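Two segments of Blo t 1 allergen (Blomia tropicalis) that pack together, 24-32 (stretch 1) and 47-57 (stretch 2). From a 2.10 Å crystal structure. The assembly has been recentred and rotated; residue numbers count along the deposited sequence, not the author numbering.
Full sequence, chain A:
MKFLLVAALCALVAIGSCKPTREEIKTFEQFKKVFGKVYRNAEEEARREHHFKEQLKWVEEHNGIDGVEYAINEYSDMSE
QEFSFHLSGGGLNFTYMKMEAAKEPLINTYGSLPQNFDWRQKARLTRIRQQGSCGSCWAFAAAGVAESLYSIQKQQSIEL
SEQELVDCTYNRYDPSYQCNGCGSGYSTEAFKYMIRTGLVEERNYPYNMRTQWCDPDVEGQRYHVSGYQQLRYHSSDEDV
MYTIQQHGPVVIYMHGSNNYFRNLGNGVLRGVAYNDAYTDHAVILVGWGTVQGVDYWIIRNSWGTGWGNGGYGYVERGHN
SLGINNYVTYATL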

# COMPACT_ATOMS: atom_id res chain seq x y z
N GLU A 24 0.48 -16.01 18.14
CA GLU A 24 0.25 -16.59 19.45
C GLU A 24 -0.01 -15.52 20.51
O GLU A 24 0.57 -15.56 21.60
CB GLU A 24 1.45 -17.46 19.86
CG GLU A 24 1.80 -18.54 18.86
CD GLU A 24 0.88 -19.74 18.95
OE1 GLU A 24 0.66 -20.25 20.07
OE2 GLU A 24 0.37 -20.18 17.90
N ILE A 25 -0.88 -14.57 20.18
CA ILE A 25 -1.22 -13.47 21.08
C ILE A 25 -2.65 -13.60 21.61
O ILE A 25 -3.61 -13.37 20.87
CB ILE A 25 -1.07 -12.12 20.37
CG1 ILE A 25 0.37 -11.94 19.88
CG2 ILE A 25 -1.48 -10.99 21.30
CD1 ILE A 25 0.58 -10.68 19.08
N LYS A 26 -2.78 -13.96 22.89
CA LYS A 26 -4.08 -14.32 23.45
C LYS A 26 -4.80 -13.20 24.22
O LYS A 26 -6.02 -13.26 24.36
CB LYS A 26 -3.92 -15.55 24.36
CG LYS A 26 -2.84 -15.45 25.44
CD LYS A 26 -2.34 -16.84 25.85
CE LYS A 26 -1.22 -16.76 26.88
NZ LYS A 26 -0.93 -18.07 27.53
N THR A 27 -4.07 -12.21 24.74
CA THR A 27 -4.71 -10.98 25.24
C THR A 27 -3.62 -9.88 25.35
O THR A 27 -2.51 -10.08 24.87
CB THR A 27 -5.47 -11.19 26.59
OG1 THR A 27 -6.33 -12.33 26.48
CG2 THR A 27 -6.41 -10.00 26.89
N PHE A 28 -3.93 -8.76 25.98
CA PHE A 28 -3.27 -7.48 25.69
C PHE A 28 -1.77 -7.36 25.92
O PHE A 28 -1.07 -6.81 25.08
CB PHE A 28 -3.95 -6.35 26.48
CG PHE A 28 -3.65 -4.98 25.93
CD1 PHE A 28 -4.19 -4.58 24.72
CD2 PHE A 28 -2.78 -4.12 26.59
CE1 PHE A 28 -3.91 -3.33 24.19
CE2 PHE A 28 -2.48 -2.87 26.05
CZ PHE A 28 -3.04 -2.48 24.85
N GLU A 29 -1.25 -7.79 27.07
CA GLU A 29 0.15 -7.45 27.32
C GLU A 29 1.13 -8.52 26.83
O GLU A 29 2.32 -8.44 27.10
CB GLU A 29 0.39 -7.15 28.81
CG GLU A 29 0.30 -8.32 29.75
CD GLU A 29 -1.13 -8.64 30.13
OE1 GLU A 29 -2.06 -8.01 29.59
OE2 GLU A 29 -1.31 -9.53 30.99
N GLN A 30 0.62 -9.49 26.08
CA GLN A 30 1.48 -10.27 25.22
C GLN A 30 1.62 -9.44 23.96
O GLN A 30 2.72 -9.26 23.43
CB GLN A 30 0.91 -11.66 24.92
CG GLN A 30 0.39 -12.38 26.15
CD GLN A 30 -1.11 -12.54 26.10
OE1 GLN A 30 -1.70 -12.61 25.02
NE2 GLN A 30 -1.75 -12.59 27.26
N PHE A 31 0.49 -8.91 23.50
CA PHE A 31 0.45 -7.96 22.40
C PHE A 31 1.30 -6.73 22.72
O PHE A 31 1.99 -6.20 21.84
CB PHE A 31 -1.01 -7.56 22.13
CG PHE A 31 -1.18 -6.36 21.25
CD1 PHE A 31 -1.22 -6.49 19.87
CD2 PHE A 31 -1.33 -5.09 21.80
CE1 PHE A 31 -1.39 -5.38 19.06
CE2 PHE A 31 -1.50 -3.98 21.00
CZ PHE A 31 -1.53 -4.13 19.63
N LYS A 32 1.26 -6.29 23.98
CA LYS A 32 2.04 -5.14 24.42
C LYS A 32 3.53 -5.37 24.32
O LYS A 32 4.26 -4.52 23.82
CB LYS A 32 1.70 -4.77 25.86
CG LYS A 32 0.68 -3.67 25.97
CD LYS A 32 1.33 -2.32 26.24
CE LYS A 32 2.21 -2.38 27.48
NZ LYS A 32 2.86 -1.07 27.75
N ARG A 47 -9.18 2.50 27.02
CA ARG A 47 -9.90 2.62 25.75
C ARG A 47 -9.29 1.73 24.67
O ARG A 47 -9.84 1.60 23.57
CB ARG A 47 -9.89 4.07 25.28
CG ARG A 47 -11.26 4.66 24.97
CD ARG A 47 -11.60 5.79 25.93
NE ARG A 47 -10.76 6.96 25.71
CZ ARG A 47 -11.21 8.21 25.68
NH1 ARG A 47 -12.51 8.45 25.85
NH2 ARG A 47 -10.38 9.22 25.48
N ARG A 48 -8.17 1.10 24.99
CA ARG A 48 -7.29 0.52 23.99
C ARG A 48 -7.32 -1.01 23.94
O ARG A 48 -7.29 -1.58 22.85
CB ARG A 48 -5.86 1.02 24.25
CG ARG A 48 -4.83 0.60 23.24
CD ARG A 48 -5.12 1.18 21.88
NE ARG A 48 -5.02 2.64 21.78
CZ ARG A 48 -5.33 3.31 20.67
NH1 ARG A 48 -5.77 2.66 19.60
NH2 ARG A 48 -5.21 4.63 20.63
N GLU A 49 -7.37 -1.67 25.09
CA GLU A 49 -7.40 -3.12 25.08
C GLU A 49 -8.79 -3.63 24.77
O GLU A 49 -8.96 -4.78 24.38
CB GLU A 49 -6.93 -3.73 26.40
CG GLU A 49 -7.23 -2.98 27.71
CD GLU A 49 -6.21 -3.39 28.80
OE1 GLU A 49 -4.98 -3.28 28.55
OE2 GLU A 49 -6.63 -3.92 29.87
N HIS A 50 -9.79 -2.77 24.92
CA HIS A 50 -11.13 -3.11 24.46
C HIS A 50 -11.15 -3.30 22.94
O HIS A 50 -11.72 -4.26 22.42
CB HIS A 50 -12.15 -2.04 24.86
CG HIS A 50 -13.52 -2.26 24.28
ND1 HIS A 50 -14.28 -3.38 24.57
CD2 HIS A 50 -14.25 -1.53 23.41
CE1 HIS A 50 -15.42 -3.32 23.91
NE2 HIS A 50 -15.43 -2.21 23.19
N HIS A 51 -10.52 -2.36 22.24
CA HIS A 51 -10.38 -2.47 20.80
C HIS A 51 -9.56 -3.69 20.43
O HIS A 51 -9.88 -4.38 19.47
CB HIS A 51 -9.77 -1.20 20.21
CG HIS A 51 -10.69 -0.03 20.22
ND1 HIS A 51 -10.25 1.27 20.05
CD2 HIS A 51 -12.03 0.05 20.38
CE1 HIS A 51 -11.29 2.09 20.11
NE2 HIS A 51 -12.38 1.37 20.31
N PHE A 52 -8.52 -3.98 21.21
CA PHE A 52 -7.74 -5.19 20.97
C PHE A 52 -8.55 -6.45 21.22
O PHE A 52 -8.44 -7.42 20.47
CB PHE A 52 -6.50 -5.23 21.85
CG PHE A 52 -5.82 -6.58 21.84
CD1 PHE A 52 -4.93 -6.91 20.83
CD2 PHE A 52 -6.09 -7.52 22.82
CE1 PHE A 52 -4.31 -8.15 20.81
CE2 PHE A 52 -5.49 -8.75 22.80
CZ PHE A 52 -4.59 -9.07 21.80
N LYS A 53 -9.34 -6.44 22.29
CA LYS A 53 -10.17 -7.59 22.65
C LYS A 53 -11.19 -7.88 21.55
O LYS A 53 -11.35 -9.02 21.12
CB LYS A 53 -10.87 -7.36 23.98
CG LYS A 53 -9.94 -7.30 25.18
CD LYS A 53 -10.71 -7.04 26.47
CE LYS A 53 -9.77 -7.00 27.67
NZ LYS A 53 -10.51 -6.72 28.93
N GLU A 54 -11.86 -6.83 21.10
CA GLU A 54 -12.87 -6.93 20.05
C GLU A 54 -12.21 -7.20 18.68
O GLU A 54 -12.83 -7.79 17.79
CB GLU A 54 -13.73 -5.66 20.00
CG GLU A 54 -15.26 -5.83 19.80
CD GLU A 54 -15.99 -6.76 20.78
OE1 GLU A 54 -15.40 -7.18 21.81
OE2 GLU A 54 -17.19 -7.05 20.53
N GLN A 55 -10.95 -6.79 18.51
CA GLN A 55 -10.21 -7.15 17.29
C GLN A 55 -9.78 -8.60 17.39
O GLN A 55 -9.85 -9.33 16.41
CB GLN A 55 -8.99 -6.25 17.06
CG GLN A 55 -9.26 -4.97 16.28
CD GLN A 55 -9.72 -5.22 14.85
OE1 GLN A 55 -8.92 -5.52 13.96
NE2 GLN A 55 -11.02 -5.08 14.62
N LEU A 56 -9.35 -9.01 18.58
CA LEU A 56 -9.02 -10.42 18.81
C LEU A 56 -10.27 -11.27 18.68
O LEU A 56 -10.22 -12.39 18.17
CB LEU A 56 -8.39 -10.63 20.19
CG LEU A 56 -8.03 -12.09 20.44
CD1 LEU A 56 -6.97 -12.57 19.46
CD2 LEU A 56 -7.57 -12.31 21.86
N LYS A 57 -11.38 -10.72 19.16
CA LYS A 57 -12.67 -11.38 19.01
C LYS A 57 -13.00 -11.59 17.52
O LYS A 57 -13.37 -12.69 17.11
CB LYS A 57 -13.76 -10.56 19.69
CG LYS A 57 -15.10 -11.26 19.78
CD LYS A 57 -16.15 -10.34 20.40
CE LYS A 57 -17.44 -11.08 20.69
NZ LYS A 57 -18.39 -10.22 21.44

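The two segments are held together by side-chain packing, with no hydrogen bond or salt bridge between them. Together they bury 430 Å² of surface. Stretch 2 is part of a longer helix, kinked in its first turn. Stretch 1 begins as a loop and turns into a helix at Phe28. The two helix axes lie at 101° to each other and come no closer than 10.8 Å. At that spacing the gap is filled by large side chains, and Phe52 and Phe28 account for nearly half of the buried surface.

Phe52 covers the most surface of any residue in the contact. Its CA-to-CB bond points toward stretch 1, and its chi1 is t. The ring reaches the place where the loop becomes helix. There CE2 lies 3.4 Å from Thr27 C and 3.5 Å from Phe28 N, so the ring packs against backbone as well as side chains. At its edge, CZ meets Ile25 CG2 at 3.7 Å. Phe31 CB approaches Phe52 CE1 at 3.6 Å. The Phe31 and Phe52 rings have centroids 4.8 Å apart and planes at 40°, an oblique arrangement, and Phe52 CD1 lies over one face of the Phe31 ring. A flat, wide, apolar side chain suits this position, because it can touch four residues of stretch 1 at once.

Phe28 is the second large contributor, and it too is buried. Its CA-to-CB bond points sideways, and with chi1 t the ring lies along stretch 2 beside Arg48, Glu49 and Phe52. Its edge is directed toward the face of Phe52 in an offset edge-to-face pair, with centroids 5.8 Å apart and planes at 80°. Phe28 CD1 also packs on Phe52 CB at 3.7 Å. Over one face of the Phe28 ring sits Glu49, whose CB is 3.7 Å from the ring centroid in a CH-pi contact. The carboxylate atom Glu49 OE1 also lies over the face, 3.1 Å from Phe28 CD2. Arg48 adds its aliphatic part, with CG 3.9 Å from Phe28 CZ. The end of its side chain leads away, and NH1 is hydrogen-bonded elsewhere in the structure.

Leu56, one helical turn after Phe52, extends the contact to the start of stretch 1. Its CA-to-CB bond also points toward that stretch. CD1 lies 3.7 Å from Ile25 O, and CD2 is 3.1 Å from Lys26 O. The branched end of leucine therefore packs against the loop backbone.

The loop is tied to the helix that follows it within stretch 1. Thr27 N donates a very short hydrogen bond to Gln30 OE1, at 2.4 Å. Lys26 N makes a weak one to the same Gln30 OE1, at 2.7 Å. The CA-to-CB bonds of Lys26 and Thr27 point away from stretch 2, and the lysine side chain is exposed.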